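Local coordinates for receptor-like protein kinase ANXUR1 (Arabidopsis thaliana, PDB 6FIG) that probably senses extracellular signals through tandem malectin-like domains and relays them to an intracellular serine/threonine kinase domain during plant reproduction, at residues A[25-29]-A[55-59]; A[42-46]-A[119-123]; A[167-171]-A[330-334]. Residue numbers count along the deposited sequence, not the author numbering.

Contact 1 (A[25-29]-A[55-59])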
# COMPACT_ATOMS: atom_id res chain seq x y z
N ASP A 25 9.18 -3.68 -17.23
CA ASP A 25 10.39 -2.94 -16.89
C ASP A 25 10.84 -1.95 -17.95
O ASP A 25 11.75 -1.15 -17.72
CB ASP A 25 11.54 -3.90 -16.56
CG ASP A 25 12.00 -4.72 -17.76
OD1 ASP A 25 11.19 -4.98 -18.67
OD2 ASP A 25 13.17 -5.13 -17.78
N THR A 26 10.18 -1.99 -19.11
CA THR A 26 10.64 -1.34 -20.34
C THR A 26 11.04 0.13 -20.22
O THR A 26 12.16 0.49 -20.58
CB THR A 26 9.57 -1.55 -21.44
OG1 THR A 26 9.45 -2.96 -21.68
CG2 THR A 26 9.95 -0.86 -22.74
N LYS A 27 10.15 0.94 -19.64
CA LYS A 27 10.37 2.38 -19.47
C LYS A 27 11.62 2.74 -18.67
O LYS A 27 12.14 3.85 -18.81
CB LYS A 27 9.16 3.03 -18.78
CG LYS A 27 7.90 3.10 -19.62
CD LYS A 27 6.80 3.89 -18.92
CE LYS A 27 6.47 3.37 -17.53
NZ LYS A 27 5.22 3.98 -17.01
N PHE A 28 12.09 1.83 -17.82
CA PHE A 28 13.21 2.12 -16.94
C PHE A 28 14.55 1.64 -17.46
O PHE A 28 15.55 1.97 -16.86
CB PHE A 28 12.91 1.55 -15.56
CG PHE A 28 11.64 2.07 -14.99
CD1 PHE A 28 11.60 3.35 -14.45
CD2 PHE A 28 10.47 1.34 -15.08
CE1 PHE A 28 10.41 3.87 -13.96
CE2 PHE A 28 9.27 1.85 -14.59
CZ PHE A 28 9.24 3.12 -14.05
N LEU A 29 14.57 0.88 -18.56
CA LEU A 29 15.82 0.42 -19.12
C LEU A 29 16.44 1.59 -19.89
O LEU A 29 15.78 2.15 -20.77
CB LEU A 29 15.55 -0.81 -20.00
CG LEU A 29 16.74 -1.63 -20.47
CD1 LEU A 29 17.57 -2.19 -19.32
CD2 LEU A 29 16.24 -2.76 -21.39
N ALA A 55 11.86 -13.08 -18.26
CA ALA A 55 13.13 -12.47 -17.93
C ALA A 55 13.53 -11.51 -19.01
O ALA A 55 13.01 -11.54 -20.12
CB ALA A 55 14.20 -13.53 -17.74
N ARG A 56 14.45 -10.62 -18.65
CA ARG A 56 15.21 -9.88 -19.62
C ARG A 56 16.62 -10.48 -19.60
O ARG A 56 17.15 -10.75 -18.52
CB ARG A 56 15.24 -8.40 -19.24
CG ARG A 56 15.88 -7.55 -20.31
CD ARG A 56 15.66 -6.07 -20.09
NE ARG A 56 14.25 -5.71 -20.27
CZ ARG A 56 13.62 -5.55 -21.43
NH1 ARG A 56 14.24 -5.74 -22.60
NH2 ARG A 56 12.34 -5.20 -21.41
N ILE A 57 17.22 -10.64 -20.77
CA ILE A 57 18.53 -11.27 -20.92
C ILE A 57 19.50 -10.22 -21.47
O ILE A 57 19.19 -9.56 -22.46
CB ILE A 57 18.47 -12.45 -21.91
CG1 ILE A 57 17.30 -13.42 -21.60
CG2 ILE A 57 19.79 -13.22 -21.90
CD1 ILE A 57 17.36 -14.08 -20.25
N PHE A 58 20.66 -10.08 -20.81
CA PHE A 58 21.70 -9.13 -21.19
C PHE A 58 22.95 -9.89 -21.60
O PHE A 58 23.51 -10.64 -20.81
CB PHE A 58 22.06 -8.20 -20.02
CG PHE A 58 20.89 -7.48 -19.42
CD1 PHE A 58 20.19 -6.56 -20.16
CD2 PHE A 58 20.51 -7.72 -18.09
CE1 PHE A 58 19.12 -5.87 -19.61
CE2 PHE A 58 19.43 -7.04 -17.54
CZ PHE A 58 18.74 -6.12 -18.31
N THR A 59 23.42 -9.67 -22.83
CA THR A 59 24.69 -10.28 -23.28
C THR A 59 25.85 -9.28 -23.30
O THR A 59 26.95 -9.62 -23.72
CB THR A 59 24.53 -10.96 -24.64
OG1 THR A 59 24.13 -9.98 -25.60
CG2 THR A 59 23.48 -12.04 -24.55
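Start with the buried charges. Arg56 reaches out from strand 54-58 and meets the carboxylate of Asp25 in a bidentate salt bridge: Arg56 NE donates to Asp25 OD2 at 2.8 Å, and Arg56 NH2 to Asp25 OD1 at 3.0 Å. Both bonds are close to linear, so carboxylate and guanidinium meet edge to edge. Each group has further partners. The hydroxyl of Tyr64 also hydrogen-bonds Asp25 OD2, the backbone N of Gly9 makes a weak bond to Asp25 OD1, and Arg56 NH1 pairs with Ser34 OG. Thr26 OG1 sits near the plane of the guanidinium but 3.7 Å from Arg56 NH2, a contact rather than a hydrogen bond.

The pair ties strand 54-58 of the mixed sheet, where Arg56 also bonds to Ile153 through its backbone, to the loop that crosses to the other layer of the malectin-like beta-sandwich. That layer is the five-stranded antiparallel sheet, with strand 29-31 at its edge and Tyr64 on its strand 62-67. The turn is a short 3-10 segment, held by Phe28 N to Asp25 O at 3.0 Å and Leu29 N to Thr26 O at 3.2 Å. Asp25 also packs on Cys8, a residue of the nearby calcium site; its side chain lies about 7 Å from the ion.

Apolar cover comes from Leu29. Its CD2 lies over one face of the guanidinium and 3.6 Å from Arg56 CD, while Leu29 CD1 approaches Phe58 CE1 at 4.0 Å. The Phe58 ring also meets that of Phe140.

Contact 2 (A[42-46]-A[119-123])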
# COMPACT_ATOMS: atom_id res chain seq x y z
N GLN A 42 8.06 -24.46 -15.93
CA GLN A 42 7.48 -23.93 -14.71
C GLN A 42 7.71 -24.93 -13.59
O GLN A 42 7.03 -25.95 -13.51
CB GLN A 42 5.97 -23.64 -14.89
CG GLN A 42 5.30 -23.19 -13.59
CD GLN A 42 3.90 -22.62 -13.73
OE1 GLN A 42 3.38 -22.44 -14.83
NE2 GLN A 42 3.27 -22.33 -12.59
N ASP A 43 8.67 -24.65 -12.72
CA ASP A 43 8.96 -25.49 -11.56
C ASP A 43 7.72 -25.56 -10.64
O ASP A 43 7.12 -24.53 -10.34
CB ASP A 43 10.16 -24.93 -10.80
CG ASP A 43 10.79 -25.95 -9.87
OD1 ASP A 43 10.21 -26.22 -8.80
OD2 ASP A 43 11.87 -26.46 -10.22
N PRO A 44 7.32 -26.77 -10.21
CA PRO A 44 6.13 -26.87 -9.32
C PRO A 44 6.22 -26.17 -7.96
O PRO A 44 5.19 -25.95 -7.34
CB PRO A 44 5.94 -28.39 -9.12
CG PRO A 44 7.10 -29.06 -9.76
CD PRO A 44 7.74 -28.10 -10.71
N SER A 45 7.43 -25.84 -7.51
CA SER A 45 7.61 -25.03 -6.30
C SER A 45 7.27 -23.53 -6.47
O SER A 45 7.17 -22.83 -5.46
CB SER A 45 9.04 -25.17 -5.80
OG SER A 45 9.95 -24.48 -6.64
N LEU A 46 7.14 -23.03 -7.70
CA LEU A 46 6.78 -21.62 -7.92
C LEU A 46 5.34 -21.34 -7.47
O LEU A 46 4.40 -22.02 -7.88
CB LEU A 46 6.94 -21.21 -9.39
CG LEU A 46 8.35 -21.12 -9.98
CD1 LEU A 46 8.24 -20.82 -11.47
CD2 LEU A 46 9.20 -20.07 -9.29
N GLN A 119 16.26 -24.69 -3.91
CA GLN A 119 15.19 -23.74 -4.17
C GLN A 119 15.28 -23.40 -5.64
O GLN A 119 16.37 -23.22 -6.15
CB GLN A 119 15.41 -22.50 -3.31
CG GLN A 119 14.21 -21.59 -3.18
CD GLN A 119 14.37 -20.60 -2.06
OE1 GLN A 119 14.33 -20.98 -0.88
NE2 GLN A 119 14.58 -19.32 -2.39
N ALA A 120 14.14 -23.32 -6.33
CA ALA A 120 14.13 -23.07 -7.78
C ALA A 120 14.20 -21.58 -8.16
O ALA A 120 14.38 -21.26 -9.34
CB ALA A 120 12.90 -23.70 -8.42
N TYR A 121 14.06 -20.69 -7.18
CA TYR A 121 14.08 -19.24 -7.40
C TYR A 121 14.78 -18.54 -6.23
O TYR A 121 14.92 -19.12 -5.15
CB TYR A 121 12.65 -18.71 -7.56
CG TYR A 121 11.78 -18.96 -6.36
CD1 TYR A 121 11.14 -20.18 -6.17
CD2 TYR A 121 11.65 -17.99 -5.37
CE1 TYR A 121 10.37 -20.43 -5.05
CE2 TYR A 121 10.87 -18.23 -4.24
CZ TYR A 121 10.24 -19.44 -4.09
OH TYR A 121 9.47 -19.69 -2.98
N LEU A 122 15.22 -17.30 -6.45
CA LEU A 122 15.91 -16.49 -5.43
C LEU A 122 15.34 -15.10 -5.42
O LEU A 122 15.00 -14.55 -6.47
CB LEU A 122 17.41 -16.34 -5.76
CG LEU A 122 18.23 -17.59 -6.00
CD1 LEU A 122 19.60 -17.23 -6.55
CD2 LEU A 122 18.37 -18.42 -4.74
N VAL A 123 15.25 -14.50 -4.23
CA VAL A 123 14.98 -13.09 -4.08
C VAL A 123 16.11 -12.51 -3.23
O VAL A 123 16.28 -12.88 -2.05
CB VAL A 123 13.63 -12.79 -3.42
CG1 VAL A 123 13.35 -11.29 -3.44
CG2 VAL A 123 12.50 -13.58 -4.07
O HOH W 1 11.86 -24.01 -4.98
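No direct hydrogen bond joins these two segments; side-chain contact and one water do the work. Going along 119-123, Gln119 comes first, its CA-to-CB bond directed away from the other segment. It folds back on its own loop instead, Gln119 NE2 donating to Tyr121 O at 2.8 Å across the intervening Ala120.

Ala120 makes the closest approach. Its methyl CB lies 3.4 Å from Asp43 CG and 3.5 Å from Ser45 OG, against a type I beta turn running from Asp43 to Leu46 and closed by Leu46 N to Asp43 O at 3.0 Å. Within that turn Asp43 OD1 accepts from Ser45 N at 3.1 Å, an Asx turn, and from Ser45 OG at 2.8 Å. Ser45 OG is in turn the acceptor for a water at 2.6 Å, and the same water accepts from Ala120 N at 2.7 Å. A chain of bonds therefore runs from the Asp43 carboxylate through the serine hydroxyl and the water to the backbone at Ala120.

Tyr121 then lays its ring beside the end of the turn, with Tyr121 CD1 3.7 Å from Leu46 CD2 and Tyr121 CE1 4.0 Å from Ser45 O. The ring also meets that of Tyr52.

At Leu122 and Val123 the chain enters strand 122-128. Leu122 bonds through its backbone to Phe80 of strand 73-80 and packs on helix 110-117 at Thr113, Cys114 and Leu117. The turn, part of the loop linking strands 35-38 and 54-58, is tied to the body of the malectin-like fold by Asp43 N bonding to Tyr81 OH.

Contact 3 (A[167-171]-A[330-334])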
# COMPACT_ATOMS: atom_id res chain seq x y z
N THR A 167 22.27 1.76 15.71
CA THR A 167 23.46 1.08 16.19
C THR A 167 23.15 -0.35 16.62
O THR A 167 22.01 -0.69 16.95
CB THR A 167 24.14 1.85 17.34
OG1 THR A 167 23.26 1.89 18.47
CG2 THR A 167 24.47 3.24 16.93
N ALA A 168 24.18 -1.18 16.61
CA ALA A 168 24.10 -2.56 17.07
C ALA A 168 25.24 -2.81 18.04
O ALA A 168 26.34 -2.32 17.84
CB ALA A 168 24.22 -3.50 15.88
N ALA A 169 24.93 -3.55 19.10
CA ALA A 169 25.91 -3.86 20.15
C ALA A 169 26.85 -4.94 19.64
O ALA A 169 26.40 -6.01 19.25
CB ALA A 169 25.17 -4.35 21.40
N LEU A 170 28.15 -4.68 19.67
CA LEU A 170 29.13 -5.68 19.24
C LEU A 170 29.19 -6.79 20.27
O LEU A 170 29.46 -6.53 21.45
CB LEU A 170 30.51 -5.08 18.98
CG LEU A 170 30.68 -4.53 17.56
CD1 LEU A 170 31.78 -3.48 17.51
CD2 LEU A 170 30.94 -5.65 16.55
N VAL A 171 28.94 -8.00 19.80
CA VAL A 171 28.89 -9.20 20.63
C VAL A 171 30.24 -9.44 21.30
O VAL A 171 31.29 -9.22 20.70
CB VAL A 171 28.49 -10.42 19.76
CG1 VAL A 171 28.66 -11.72 20.53
CG2 VAL A 171 27.05 -10.28 19.29
N LYS A 330 16.25 -5.93 19.75
CA LYS A 330 17.61 -5.58 20.09
C LYS A 330 18.53 -6.01 18.97
O LYS A 330 18.41 -7.12 18.48
CB LYS A 330 18.06 -6.23 21.38
CG LYS A 330 19.30 -5.52 21.93
CD LYS A 330 19.27 -5.42 23.45
CE LYS A 330 20.37 -4.51 23.97
NZ LYS A 330 21.73 -5.09 23.82
N ASP A 331 19.43 -5.12 18.59
CA ASP A 331 20.40 -5.40 17.53
C ASP A 331 21.79 -5.75 18.11
O ASP A 331 22.33 -5.03 18.95
CB ASP A 331 20.55 -4.18 16.61
CG ASP A 331 19.37 -3.97 15.72
OD1 ASP A 331 18.54 -4.86 15.52
OD2 ASP A 331 19.33 -2.86 15.13
N TYR A 332 22.36 -6.83 17.59
CA TYR A 332 23.72 -7.26 17.95
C TYR A 332 24.53 -7.41 16.68
O TYR A 332 23.99 -7.84 15.66
CB TYR A 332 23.66 -8.61 18.65
CG TYR A 332 22.81 -8.63 19.90
CD1 TYR A 332 23.33 -8.24 21.12
CD2 TYR A 332 21.48 -9.02 19.84
CE1 TYR A 332 22.55 -8.25 22.27
CE2 TYR A 332 20.69 -9.05 20.98
CZ TYR A 332 21.23 -8.66 22.18
OH TYR A 332 20.42 -8.69 23.28
N ALA A 333 25.81 -7.08 16.74
CA ALA A 333 26.70 -7.17 15.59
C ALA A 333 27.83 -8.15 15.84
O ALA A 333 28.38 -8.22 16.95
CB ALA A 333 27.26 -5.80 15.23
N ILE A 334 28.19 -8.90 14.80
CA ILE A 334 29.28 -9.88 14.86
C ILE A 334 30.03 -9.90 13.53
O ILE A 334 29.38 -10.04 12.48
CB ILE A 334 28.75 -11.31 15.20
CG1 ILE A 334 29.90 -12.33 15.34
CG2 ILE A 334 27.68 -11.83 14.26
CD1 ILE A 334 30.16 -12.75 16.75
O HOH W 2 19.39 -0.34 15.81
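Ala333 is the apolar centre: its CB is 3.9 Å from Ala168 CB and 3.9 Å from Leu170 CD2, a small apolar cluster over the paired backbones. On the sheet face that carries Ala169 and Tyr332, Val171 CG2 packs at 3.8 Å on Tyr332 CB, and Ala169 CB is 4.3 Å from Tyr332 CD1. Val171 CB also lies 4.2 Å from Ile334 CD1.

Between these layers runs the backbone ladder, which is parallel. Ala169 brackets Tyr332, its N donating to Asp331 O at 3.0 Å and its O accepting from Ala333 N at 2.8 Å; Val171 N then donates to Ala333 O at 2.9 Å. A CA-H...O contact, Tyr332 CA to Ala169 O at 3.2 Å, supplements it. The local strand axes diverge by 57°, a strong twist for paired strands.

Outward lie the polar groups. Lys330 brings NZ to 4.3 Å from Ala169 CB. A water lies 2.9 Å from Thr167 O and 2.6 Å from Asp331 OD2, within hydrogen-bonding distance of both, while Asp331 OD1 forms a salt bridge with Arg283. Tyr332 OH bonds to Gln309.

In the sheet, strand 167-170 has antiparallel 177-179 along its other edge, and Met178 touches both Leu170 and Ala333. Strand 327-336 pairs beyond with antiparallel 278-287, so this parallel step joins the short 167-179 hairpin to the sheet of the C-terminal malectin-like half. Ile303 of strand 299-303, in the facing four-stranded sheet, packs against Val171, Tyr332 and Ile334.

Contacts 1 and 2 share the N-terminal half of the ectodomain and interleave along the chain, since 42-46 falls between 25-29 and 55-59. Their centres are 21 Å apart and their nearest atoms about 11 Å, with no touch. A calcium ion lies near each, about 7 Å from the Asp25 side chain and about 10 Å from that of Leu46. Contact 3 lies across the chain's centre, 39 Å from contact 1 and 33 Å from contact 2 between centres; it neighbours glycan, a NAG being about 8 Å from the Val171 side chain. All three reach the large mixed sheet; the kinase active site is absent from this ectodomain.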